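PDB 6LA0: glycoside hydrolase family 5 from Aspergillus oryzae, which probably hydrolyses beta-glycosidic bonds, releasing glucose from 1,3-beta-glucan ends or, as a rutinosidase, rutinose from rutinosides. Local coordinates for residues Asp132-Thr144 against His151-Ser164. Numbering follows the deposited sequence.
Sequences DVHSLPGGTNGLT and HWGWYYNETAFDYS. With NAG (2-acetamido-2-deoxy-beta-D-glucopyranose), chain D.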
# COMPACT_ATOMS: atom_id res chain seq x y z
N ASP A 132 -5.14 -4.63 -0.43
CA ASP A 132 -4.94 -3.65 0.63
C ASP A 132 -6.20 -2.79 0.74
O ASP A 132 -6.66 -2.22 -0.25
CB ASP A 132 -3.68 -2.81 0.35
CG ASP A 132 -3.71 -1.43 0.99
OD1 ASP A 132 -4.00 -1.32 2.19
OD2 ASP A 132 -3.40 -0.44 0.29
N VAL A 133 -6.80 -2.74 1.93
CA VAL A 133 -7.92 -1.85 2.19
C VAL A 133 -7.32 -0.58 2.78
O VAL A 133 -7.02 -0.51 3.97
CB VAL A 133 -8.97 -2.46 3.12
CG1 VAL A 133 -10.19 -1.53 3.18
CG2 VAL A 133 -9.38 -3.88 2.65
N HIS A 134 -7.13 0.42 1.91
CA HIS A 134 -6.38 1.62 2.22
C HIS A 134 -7.15 2.53 3.17
O HIS A 134 -6.56 3.12 4.09
CB HIS A 134 -6.07 2.36 0.91
CG HIS A 134 -4.69 2.94 0.80
ND1 HIS A 134 -3.54 2.19 0.99
CD2 HIS A 134 -4.27 4.19 0.49
CE1 HIS A 134 -2.48 2.96 0.81
NE2 HIS A 134 -2.90 4.18 0.52
N SER A 135 -8.46 2.67 2.95
CA SER A 135 -9.35 3.53 3.73
C SER A 135 -10.40 2.70 4.48
O SER A 135 -10.72 1.57 4.09
CB SER A 135 -10.05 4.56 2.82
OG SER A 135 -10.37 3.98 1.57
N LEU A 136 -10.88 3.24 5.59
CA LEU A 136 -11.93 2.61 6.37
C LEU A 136 -12.98 3.65 6.72
O LEU A 136 -12.68 4.85 6.79
CB LEU A 136 -11.39 1.95 7.66
CG LEU A 136 -10.55 0.68 7.47
CD1 LEU A 136 -10.00 0.21 8.80
CD2 LEU A 136 -11.33 -0.44 6.79
N PRO A 137 -14.23 3.22 6.92
CA PRO A 137 -15.33 4.17 7.20
C PRO A 137 -15.03 5.10 8.36
O PRO A 137 -14.62 4.67 9.44
CB PRO A 137 -16.51 3.24 7.53
CG PRO A 137 -16.22 1.97 6.77
CD PRO A 137 -14.71 1.83 6.77
N GLY A 138 -15.24 6.40 8.15
CA GLY A 138 -14.98 7.40 9.15
C GLY A 138 -13.62 8.05 9.05
O GLY A 138 -13.46 9.20 9.48
N GLY A 139 -12.63 7.35 8.49
CA GLY A 139 -11.29 7.91 8.30
C GLY A 139 -10.30 7.53 9.38
O GLY A 139 -10.55 7.77 10.56
N THR A 140 -9.15 6.97 8.99
CA THR A 140 -8.17 6.41 9.92
C THR A 140 -6.94 7.27 10.15
O THR A 140 -6.12 6.94 11.03
CB THR A 140 -7.72 5.03 9.43
OG1 THR A 140 -7.15 5.16 8.11
CG2 THR A 140 -8.89 4.04 9.37
N ASN A 141 -6.76 8.38 9.41
CA ASN A 141 -5.53 9.14 9.58
C ASN A 141 -5.63 10.62 9.20
O ASN A 141 -4.59 11.28 9.12
CB ASN A 141 -4.38 8.51 8.76
CG ASN A 141 -4.76 8.23 7.31
OD1 ASN A 141 -5.49 9.00 6.67
ND2 ASN A 141 -4.25 7.12 6.77
N GLY A 142 -6.82 11.17 8.98
CA GLY A 142 -6.94 12.55 8.58
C GLY A 142 -6.49 12.86 7.17
O GLY A 142 -6.54 14.03 6.77
N LEU A 143 -6.07 11.87 6.39
CA LEU A 143 -5.56 12.09 5.05
C LEU A 143 -6.49 11.46 4.02
O LEU A 143 -7.34 10.62 4.34
CB LEU A 143 -4.15 11.52 4.89
CG LEU A 143 -3.03 12.05 5.79
CD1 LEU A 143 -1.77 11.23 5.57
CD2 LEU A 143 -2.75 13.52 5.53
N THR A 144 -6.30 11.86 2.76
CA THR A 144 -7.11 11.32 1.67
C THR A 144 -7.07 9.80 1.64
O THR A 144 -8.09 9.15 1.39
CB THR A 144 -6.65 11.89 0.32
OG1 THR A 144 -7.37 11.25 -0.75
CG2 THR A 144 -5.13 11.70 0.09
N HIS A 151 -10.51 13.66 8.18
CA HIS A 151 -11.39 12.65 8.77
C HIS A 151 -10.58 11.72 9.68
O HIS A 151 -9.70 11.00 9.20
CB HIS A 151 -12.10 11.84 7.69
CG HIS A 151 -13.19 12.59 6.97
ND1 HIS A 151 -14.33 11.98 6.50
CD2 HIS A 151 -13.30 13.90 6.63
CE1 HIS A 151 -15.10 12.88 5.90
NE2 HIS A 151 -14.49 14.05 5.97
N TRP A 152 -10.88 11.74 10.98
CA TRP A 152 -10.37 10.76 11.94
C TRP A 152 -11.51 10.01 12.62
O TRP A 152 -11.32 9.48 13.73
CB TRP A 152 -9.50 11.41 13.01
CG TRP A 152 -8.13 11.82 12.64
CD1 TRP A 152 -6.99 11.07 12.77
CD2 TRP A 152 -7.72 13.10 12.17
NE1 TRP A 152 -5.90 11.81 12.36
CE2 TRP A 152 -6.33 13.06 11.99
CE3 TRP A 152 -8.41 14.28 11.86
CZ2 TRP A 152 -5.61 14.15 11.51
CZ3 TRP A 152 -7.69 15.36 11.39
CH2 TRP A 152 -6.30 15.29 11.23
N GLY A 153 -12.70 9.96 12.01
CA GLY A 153 -13.90 9.46 12.64
C GLY A 153 -13.99 7.96 12.83
O GLY A 153 -14.94 7.49 13.46
N TRP A 154 -13.01 7.21 12.33
CA TRP A 154 -13.03 5.75 12.48
C TRP A 154 -12.84 5.34 13.94
O TRP A 154 -13.46 4.37 14.40
CB TRP A 154 -11.93 5.14 11.60
CG TRP A 154 -11.80 3.65 11.67
CD1 TRP A 154 -12.60 2.73 11.05
CD2 TRP A 154 -10.80 2.90 12.37
NE1 TRP A 154 -12.16 1.47 11.32
CE2 TRP A 154 -11.05 1.54 12.13
CE3 TRP A 154 -9.70 3.25 13.16
CZ2 TRP A 154 -10.26 0.52 12.66
CZ3 TRP A 154 -8.91 2.24 13.69
CH2 TRP A 154 -9.18 0.90 13.44
N TYR A 155 -12.01 6.08 14.68
CA TYR A 155 -11.63 5.68 16.03
C TYR A 155 -12.82 5.70 16.99
O TYR A 155 -13.60 6.66 17.00
CB TYR A 155 -10.50 6.60 16.54
CG TYR A 155 -9.22 6.41 15.77
CD1 TYR A 155 -8.95 7.17 14.63
CD2 TYR A 155 -8.30 5.43 16.13
CE1 TYR A 155 -7.79 6.98 13.90
CE2 TYR A 155 -7.12 5.23 15.40
CZ TYR A 155 -6.88 6.02 14.28
OH TYR A 155 -5.74 5.85 13.53
N TYR A 156 -12.95 4.63 17.78
CA TYR A 156 -13.89 4.53 18.89
C TYR A 156 -15.35 4.51 18.43
O TYR A 156 -16.27 4.69 19.23
CB TYR A 156 -13.66 5.66 19.91
CG TYR A 156 -12.19 6.04 20.08
CD1 TYR A 156 -11.26 5.11 20.54
CD2 TYR A 156 -11.74 7.31 19.77
CE1 TYR A 156 -9.92 5.45 20.69
CE2 TYR A 156 -10.40 7.66 19.91
CZ TYR A 156 -9.50 6.73 20.37
OH TYR A 156 -8.18 7.09 20.51
N ASN A 157 -15.57 4.29 17.14
CA ASN A 157 -16.87 4.48 16.48
C ASN A 157 -17.42 3.09 16.17
O ASN A 157 -16.94 2.42 15.25
CB ASN A 157 -16.67 5.33 15.23
CG ASN A 157 -17.95 5.59 14.44
OD1 ASN A 157 -18.93 4.84 14.51
ND2 ASN A 157 -17.92 6.66 13.65
N GLU A 158 -18.42 2.65 16.94
CA GLU A 158 -18.93 1.30 16.79
C GLU A 158 -19.59 1.10 15.43
O GLU A 158 -19.50 0.03 14.83
CB GLU A 158 -19.92 0.97 17.91
CG GLU A 158 -19.33 0.94 19.33
CD GLU A 158 -18.47 -0.30 19.59
OE1 GLU A 158 -18.56 -1.27 18.80
OE2 GLU A 158 -17.71 -0.29 20.58
N THR A 159 -20.29 2.12 14.94
CA THR A 159 -20.91 2.01 13.62
C THR A 159 -19.85 1.81 12.54
O THR A 159 -19.95 0.90 11.71
CB THR A 159 -21.77 3.24 13.31
OG1 THR A 159 -22.92 3.24 14.17
CG2 THR A 159 -22.23 3.21 11.87
N ALA A 160 -18.83 2.68 12.54
CA ALA A 160 -17.71 2.53 11.61
C ALA A 160 -17.02 1.18 11.77
O ALA A 160 -16.60 0.57 10.77
CB ALA A 160 -16.71 3.67 11.82
N PHE A 161 -16.87 0.70 13.01
CA PHE A 161 -16.29 -0.62 13.23
C PHE A 161 -17.13 -1.71 12.57
O PHE A 161 -16.59 -2.60 11.89
CB PHE A 161 -16.16 -0.88 14.75
CG PHE A 161 -15.30 -2.06 15.09
CD1 PHE A 161 -13.96 -1.90 15.42
CD2 PHE A 161 -15.84 -3.34 15.13
CE1 PHE A 161 -13.17 -2.99 15.74
CE2 PHE A 161 -15.06 -4.43 15.46
CZ PHE A 161 -13.71 -4.26 15.76
N ASP A 162 -18.46 -1.67 12.75
CA ASP A 162 -19.31 -2.67 12.12
C ASP A 162 -19.16 -2.66 10.60
O ASP A 162 -18.98 -3.71 9.98
CB ASP A 162 -20.77 -2.44 12.53
CG ASP A 162 -21.66 -3.60 12.15
OD1 ASP A 162 -21.11 -4.71 11.98
OD2 ASP A 162 -22.90 -3.40 12.02
N TYR A 163 -19.23 -1.47 10.00
CA TYR A 163 -19.04 -1.36 8.56
C TYR A 163 -17.66 -1.86 8.12
O TYR A 163 -17.53 -2.44 7.03
CB TYR A 163 -19.21 0.10 8.11
CG TYR A 163 -20.64 0.55 7.93
CD1 TYR A 163 -21.49 -0.08 7.02
CD2 TYR A 163 -21.15 1.63 8.65
CE1 TYR A 163 -22.80 0.34 6.84
CE2 TYR A 163 -22.47 2.07 8.47
CZ TYR A 163 -23.28 1.42 7.57
OH TYR A 163 -24.59 1.85 7.38
N SER A 164 -16.63 -1.66 8.95
CA SER A 164 -15.30 -2.12 8.59
C SER A 164 -15.25 -3.64 8.50
O SER A 164 -14.68 -4.20 7.57
CB SER A 164 -14.25 -1.60 9.59
OG SER A 164 -14.11 -0.17 9.54
C1 NAG D . -19.00 7.04 12.80
C2 NAG D . -18.95 8.55 12.51
C3 NAG D . -19.92 8.94 11.38
C4 NAG D . -19.73 8.04 10.17
C5 NAG D . -19.86 6.58 10.60
C6 NAG D . -19.67 5.61 9.47
C7 NAG D . -18.37 10.13 14.30
C8 NAG D . -18.86 10.83 15.54
N2 NAG D . -19.25 9.31 13.71
O3 NAG D . -19.70 10.30 11.02
O4 NAG D . -20.70 8.32 9.18
O5 NAG D . -18.84 6.30 11.57
O6 NAG D . -18.73 6.11 8.53
O7 NAG D . -17.23 10.29 13.86
O HOH W 1 -2.88 12.00 11.98
O HOH W 2 -8.83 9.72 6.67
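Pro-137, Trp-154 and His-151 bury the most surface where the loop following strand 128-133 meets the run leading into helix 158-176. Pro-137 lies against that helix: its CG is 3.8 Å from Tyr-163 CB, and its carbonyl O is 3.3 Å from Ala-160 CB. The same carbonyl O approaches the Trp-154 indole at its edge, in the ring plane. Thr-140 CG2 lies over one indole face, toward the rim, in a CH-pi contact with the five-membered ring, and Leu-136 CD1 comes in obliquely on the same side of the indole plane. With CG anti to its backbone N (chi1 179°), Trp-154 can direct NE1 to Ser-164 OG at 3.1 Å, in the ring plane, and that hydroxyl in turn donates to Ala-160 O. Trp-214 and Tyr-218 of helix 209-229 add edge-to-face contacts to the indole.

His-151 acts chiefly through its backbone: its O accepts from Gly-142 N at 2.9 Å, the donor standing above the carbonyl plane. Its ring ND1 is hydrogen-bonded to Glu-147, whose carboxylate also accepts from Gly-138 N. Beside it, Trp-152 turns one face of its indole to Gly-142, whose CA stands over the six-membered ring, 3.5 Å from its centroid and 13° off the normal. Trp-154 N donates to Gly-139 O, backbone to backbone (3.1 Å, 157° at hydrogen), while the Tyr-155 hydroxyl OH donates to Thr-140 O (2.8 Å).

Asn-157 caps the helix, its OD1 accepting from Ala-160 N, while ND2 carries the N-linked glycan and donates to Gly-153 O. Within this family 5 TIM barrel, the chemistry implies a strand-to-helix connection held by hydrogen bonds to main-chain carbonyls together with apolar packing round Pro-137 and the Trp-154 indole, with glycines admitting close backbone and indole approach and the sugar anchored beside the helix start.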